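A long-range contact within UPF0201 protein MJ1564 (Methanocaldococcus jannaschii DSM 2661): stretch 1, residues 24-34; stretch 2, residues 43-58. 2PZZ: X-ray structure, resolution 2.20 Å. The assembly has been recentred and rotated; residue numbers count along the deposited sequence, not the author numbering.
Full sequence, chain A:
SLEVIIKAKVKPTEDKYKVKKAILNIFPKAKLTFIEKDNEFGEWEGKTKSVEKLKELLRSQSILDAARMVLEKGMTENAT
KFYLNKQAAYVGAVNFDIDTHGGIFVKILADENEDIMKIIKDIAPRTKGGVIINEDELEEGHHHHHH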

# COMPACT_ATOMS: atom_id res chain seq x y z
N LEU A 24 4.01 -11.40 10.50
CA LEU A 24 4.70 -12.52 11.13
C LEU A 24 6.19 -12.56 10.82
O LEU A 24 6.97 -13.00 11.65
CB LEU A 24 4.01 -13.85 10.77
CG LEU A 24 2.56 -13.89 11.30
CD1 LEU A 24 1.81 -15.08 10.73
CD2 LEU A 24 2.56 -13.93 12.82
N ASN A 25 6.60 -12.07 9.64
CA ASN A 25 8.02 -12.06 9.30
C ASN A 25 8.80 -11.17 10.25
O ASN A 25 10.01 -11.35 10.41
CB ASN A 25 8.27 -11.56 7.87
CG ASN A 25 7.88 -12.58 6.81
OD1 ASN A 25 7.78 -13.77 7.10
ND2 ASN A 25 7.67 -12.10 5.59
N ILE A 26 8.13 -10.19 10.85
CA ILE A 26 8.81 -9.29 11.79
C ILE A 26 8.45 -9.64 13.24
O ILE A 26 9.29 -9.50 14.14
CB ILE A 26 8.43 -7.81 11.52
CG1 ILE A 26 8.54 -7.51 10.02
CG2 ILE A 26 9.36 -6.88 12.30
CD1 ILE A 26 9.96 -7.65 9.43
N PHE A 27 7.23 -10.11 13.45
CA PHE A 27 6.73 -10.46 14.78
C PHE A 27 6.13 -11.86 14.74
O PHE A 27 4.92 -12.01 14.83
CB PHE A 27 5.66 -9.44 15.23
CG PHE A 27 6.17 -8.03 15.30
CD1 PHE A 27 7.04 -7.64 16.32
CD2 PHE A 27 5.83 -7.10 14.32
CE1 PHE A 27 7.56 -6.32 16.37
CE2 PHE A 27 6.35 -5.79 14.35
CZ PHE A 27 7.22 -5.40 15.38
N PRO A 28 6.98 -12.89 14.62
CA PRO A 28 6.63 -14.32 14.55
C PRO A 28 5.65 -14.85 15.60
O PRO A 28 4.85 -15.73 15.30
CB PRO A 28 8.00 -15.02 14.66
CG PRO A 28 8.94 -14.04 14.08
CD PRO A 28 8.45 -12.74 14.70
N LYS A 29 5.73 -14.32 16.83
CA LYS A 29 4.86 -14.76 17.92
C LYS A 29 3.54 -14.02 18.03
O LYS A 29 2.73 -14.31 18.91
CB LYS A 29 5.58 -14.64 19.27
CG LYS A 29 6.64 -15.71 19.55
CD LYS A 29 7.95 -15.42 18.84
CE LYS A 29 9.00 -16.48 19.18
NZ LYS A 29 9.23 -16.61 20.65
N ALA A 30 3.30 -13.06 17.15
CA ALA A 30 2.06 -12.28 17.23
C ALA A 30 0.79 -13.10 17.07
O ALA A 30 0.72 -14.00 16.22
CB ALA A 30 2.09 -11.15 16.21
N LYS A 31 -0.22 -12.80 17.89
CA LYS A 31 -1.53 -13.45 17.81
C LYS A 31 -2.34 -12.46 16.99
O LYS A 31 -2.52 -11.33 17.41
CB LYS A 31 -2.18 -13.59 19.18
CG LYS A 31 -1.80 -14.83 19.98
CD LYS A 31 -0.41 -14.73 20.57
CE LYS A 31 -0.19 -15.83 21.61
NZ LYS A 31 1.17 -15.75 22.19
N LEU A 32 -2.82 -12.89 15.83
CA LEU A 32 -3.55 -11.97 14.96
C LEU A 32 -5.02 -12.27 14.71
O LEU A 32 -5.42 -13.43 14.63
CB LEU A 32 -2.83 -11.89 13.60
CG LEU A 32 -1.32 -11.58 13.63
CD1 LEU A 32 -0.72 -11.80 12.25
CD2 LEU A 32 -1.10 -10.15 14.10
N THR A 33 -5.81 -11.21 14.61
CA THR A 33 -7.23 -11.35 14.31
C THR A 33 -7.56 -10.39 13.15
O THR A 33 -7.05 -9.27 13.08
CB THR A 33 -8.12 -10.99 15.52
OG1 THR A 33 -8.25 -9.57 15.60
CG2 THR A 33 -7.51 -11.54 16.81
N PHE A 34 -8.41 -10.86 12.25
CA PHE A 34 -8.78 -10.06 11.09
C PHE A 34 -10.20 -9.56 11.19
O PHE A 34 -11.13 -10.33 11.41
CB PHE A 34 -8.64 -10.88 9.82
CG PHE A 34 -9.11 -10.16 8.58
CD1 PHE A 34 -8.30 -9.21 7.96
CD2 PHE A 34 -10.36 -10.44 8.04
CE1 PHE A 34 -8.74 -8.55 6.82
CE2 PHE A 34 -10.80 -9.78 6.90
CZ PHE A 34 -9.99 -8.83 6.28
N GLU A 43 -8.69 -5.29 8.23
CA GLU A 43 -7.58 -4.94 9.09
C GLU A 43 -7.16 -6.08 10.02
O GLU A 43 -8.01 -6.81 10.55
CB GLU A 43 -7.96 -3.72 9.93
CG GLU A 43 -6.95 -3.35 11.01
CD GLU A 43 -7.43 -2.18 11.87
OE1 GLU A 43 -8.51 -2.29 12.49
OE2 GLU A 43 -6.73 -1.15 11.93
N TRP A 44 -5.85 -6.24 10.21
CA TRP A 44 -5.33 -7.26 11.11
C TRP A 44 -4.94 -6.52 12.39
O TRP A 44 -4.34 -5.46 12.33
CB TRP A 44 -4.04 -7.93 10.57
CG TRP A 44 -4.24 -8.97 9.52
CD1 TRP A 44 -4.08 -8.82 8.17
CD2 TRP A 44 -4.64 -10.33 9.73
NE1 TRP A 44 -4.36 -10.00 7.53
CE2 TRP A 44 -4.70 -10.94 8.46
CE3 TRP A 44 -4.96 -11.09 10.87
CZ2 TRP A 44 -5.06 -12.30 8.29
CZ3 TRP A 44 -5.32 -12.44 10.70
CH2 TRP A 44 -5.36 -13.02 9.42
N GLU A 45 -5.27 -7.09 13.54
CA GLU A 45 -4.87 -6.52 14.82
C GLU A 45 -4.31 -7.67 15.65
O GLU A 45 -4.80 -8.80 15.56
CB GLU A 45 -6.05 -5.92 15.56
CG GLU A 45 -6.50 -4.60 15.02
CD GLU A 45 -7.79 -4.15 15.66
OE1 GLU A 45 -8.84 -4.74 15.33
OE2 GLU A 45 -7.74 -3.22 16.48
N GLY A 46 -3.29 -7.40 16.46
CA GLY A 46 -2.72 -8.46 17.27
C GLY A 46 -1.66 -7.98 18.22
O GLY A 46 -1.29 -6.80 18.22
N LYS A 47 -1.13 -8.90 19.02
CA LYS A 47 -0.12 -8.54 19.99
C LYS A 47 0.92 -9.63 20.18
O LYS A 47 0.68 -10.80 19.88
CB LYS A 47 -0.78 -8.25 21.33
CG LYS A 47 -1.97 -7.29 21.26
CD LYS A 47 -2.39 -6.82 22.66
CE LYS A 47 -3.14 -7.89 23.44
NZ LYS A 47 -4.57 -7.97 23.02
N THR A 48 2.07 -9.22 20.70
CA THR A 48 3.16 -10.12 21.03
C THR A 48 3.95 -9.44 22.12
O THR A 48 3.90 -8.22 22.26
CB THR A 48 4.11 -10.39 19.83
OG1 THR A 48 5.20 -11.22 20.28
CG2 THR A 48 4.69 -9.09 19.25
N LYS A 49 4.68 -10.22 22.90
CA LYS A 49 5.51 -9.70 23.98
C LYS A 49 6.96 -9.87 23.56
O LYS A 49 7.88 -9.59 24.32
CB LYS A 49 5.26 -10.50 25.27
CG LYS A 49 3.80 -10.57 25.67
CD LYS A 49 3.33 -9.25 26.25
CE LYS A 49 3.51 -9.19 27.78
NZ LYS A 49 4.92 -9.42 28.22
N SER A 50 7.17 -10.34 22.33
CA SER A 50 8.53 -10.56 21.85
C SER A 50 8.94 -9.67 20.69
O SER A 50 8.25 -9.62 19.69
CB SER A 50 8.71 -12.02 21.43
OG SER A 50 9.95 -12.18 20.77
N VAL A 51 10.07 -8.99 20.85
CA VAL A 51 10.65 -8.13 19.82
C VAL A 51 11.99 -8.76 19.40
O VAL A 51 12.84 -8.10 18.78
CB VAL A 51 10.93 -6.70 20.34
CG1 VAL A 51 9.60 -5.94 20.57
CG2 VAL A 51 11.72 -6.75 21.65
N GLU A 52 12.18 -10.03 19.74
CA GLU A 52 13.41 -10.74 19.41
C GLU A 52 13.73 -10.72 17.92
O GLU A 52 14.83 -10.38 17.53
CB GLU A 52 13.32 -12.19 19.90
CG GLU A 52 13.55 -12.34 21.40
CD GLU A 52 13.05 -13.67 21.94
OE1 GLU A 52 13.34 -14.72 21.31
OE2 GLU A 52 12.38 -13.67 23.00
N LYS A 53 12.76 -11.10 17.10
CA LYS A 53 12.99 -11.12 15.66
C LYS A 53 13.34 -9.72 15.16
O LYS A 53 14.29 -9.54 14.38
CB LYS A 53 11.74 -11.64 14.94
CG LYS A 53 11.88 -11.76 13.43
CD LYS A 53 12.98 -12.75 13.04
CE LYS A 53 12.89 -13.12 11.56
NZ LYS A 53 14.00 -14.02 11.15
N LEU A 54 12.58 -8.71 15.59
CA LEU A 54 12.84 -7.33 15.18
C LEU A 54 14.28 -6.94 15.51
O LEU A 54 14.98 -6.34 14.69
CB LEU A 54 11.87 -6.37 15.88
CG LEU A 54 12.12 -4.86 15.73
CD1 LEU A 54 12.06 -4.48 14.26
CD2 LEU A 54 11.07 -4.06 16.53
N LYS A 55 14.73 -7.28 16.72
CA LYS A 55 16.10 -6.95 17.13
C LYS A 55 17.15 -7.59 16.24
O LYS A 55 18.19 -6.98 15.96
CB LYS A 55 16.33 -7.38 18.58
CG LYS A 55 15.47 -6.64 19.59
CD LYS A 55 15.80 -7.06 21.00
CE LYS A 55 14.97 -6.27 22.01
NZ LYS A 55 15.14 -6.76 23.42
N GLU A 56 16.90 -8.81 15.81
CA GLU A 56 17.84 -9.52 14.93
C GLU A 56 17.93 -8.81 13.59
O GLU A 56 19.02 -8.54 13.09
CB GLU A 56 17.36 -10.94 14.67
CG GLU A 56 17.49 -11.90 15.82
CD GLU A 56 16.73 -13.19 15.56
OE1 GLU A 56 16.69 -13.62 14.38
OE2 GLU A 56 16.18 -13.77 16.53
N LEU A 57 16.78 -8.48 13.01
CA LEU A 57 16.75 -7.84 11.71
C LEU A 57 17.41 -6.47 11.70
O LEU A 57 18.10 -6.13 10.73
CB LEU A 57 15.31 -7.74 11.20
CG LEU A 57 14.62 -9.10 11.02
CD1 LEU A 57 13.17 -8.89 10.65
CD2 LEU A 57 15.34 -9.94 9.96
N LEU A 58 17.23 -5.70 12.76
CA LEU A 58 17.87 -4.38 12.81
C LEU A 58 19.40 -4.58 12.80
O LEU A 58 20.12 -3.85 12.13
CB LEU A 58 17.45 -3.61 14.07
CG LEU A 58 15.95 -3.33 14.30
CD1 LEU A 58 15.75 -2.64 15.63
CD2 LEU A 58 15.39 -2.48 13.19
O HOH W 1 10.02 -9.38 16.67

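Strands 31-34 and 43-48 run antiparallel, and their backbones are joined by four hydrogen bonds. Thr-33 N donates to Glu-45 O at 2.8 Å, and Glu-45 N donates to Thr-33 O at 2.9 Å. Lys-31 N donates to Lys-47 O at 3.0 Å. The return bond, from Lys-47 N to Lys-31 O at 3.2 Å, is less surely placed.

Side chains alternate between the sheet faces. Leu-32, Phe-34 and Trp-44 share one face. Trp-44 has chi1 m and chi2 100°, which lays the indole beside the neighbouring strand. Leu-32 CB meets Trp-44 CE3 at 3.6 Å. Phe-34 CB sits over the six-membered ring of Trp-44, 3.7 Å from its centroid. With chi1 t, the Phe-34 ring turns an edge toward the face of the Trp-44 five-membered ring. The centroids of the Phe-34 ring and the Trp-44 five-membered ring are 5.3 Å apart, and the planes meet at 58°. Gly-46 leaves room for Leu-32, whose CD2 lies 3.9 Å from Gly-46 CA. A CB at Gly-46 would clash with Leu-32 CD2. Lys-31, Thr-33, Glu-45 and Lys-47 occupy the other face.

Before the first strand, a type I turn runs from Phe-27 to Ala-30, closed by Ala-30 N to Phe-27 O at 3.0 Å. The CA-to-CB bond of Phe-27 points sideways, but with chi1 m the ring comes nearer the second stretch: Phe-27 CE1 is 4.2 Å from Leu-54 CD2 and Phe-27 CD1 is 4.0 Å from Thr-48 CG2. Thr-48 is chi1 t, and its OG1 accepts a hydrogen bond from Ser-50 N at 3.0 Å. Ser-50, also t, places OG to accept from Glu-52 N at 3.3 Å.

Ile-26, chi1 m and chi2 m, extends toward the second helix, where Ile-26 CD1 meets Leu-57 CD1 at 3.7 Å and Ile-26 CG2 lies 4.1 Å from Leu-54 CD1. Water 1 bridges the backbones, donating to Ile-26 O at 2.6 Å and accepting from Leu-54 N at 2.9 Å.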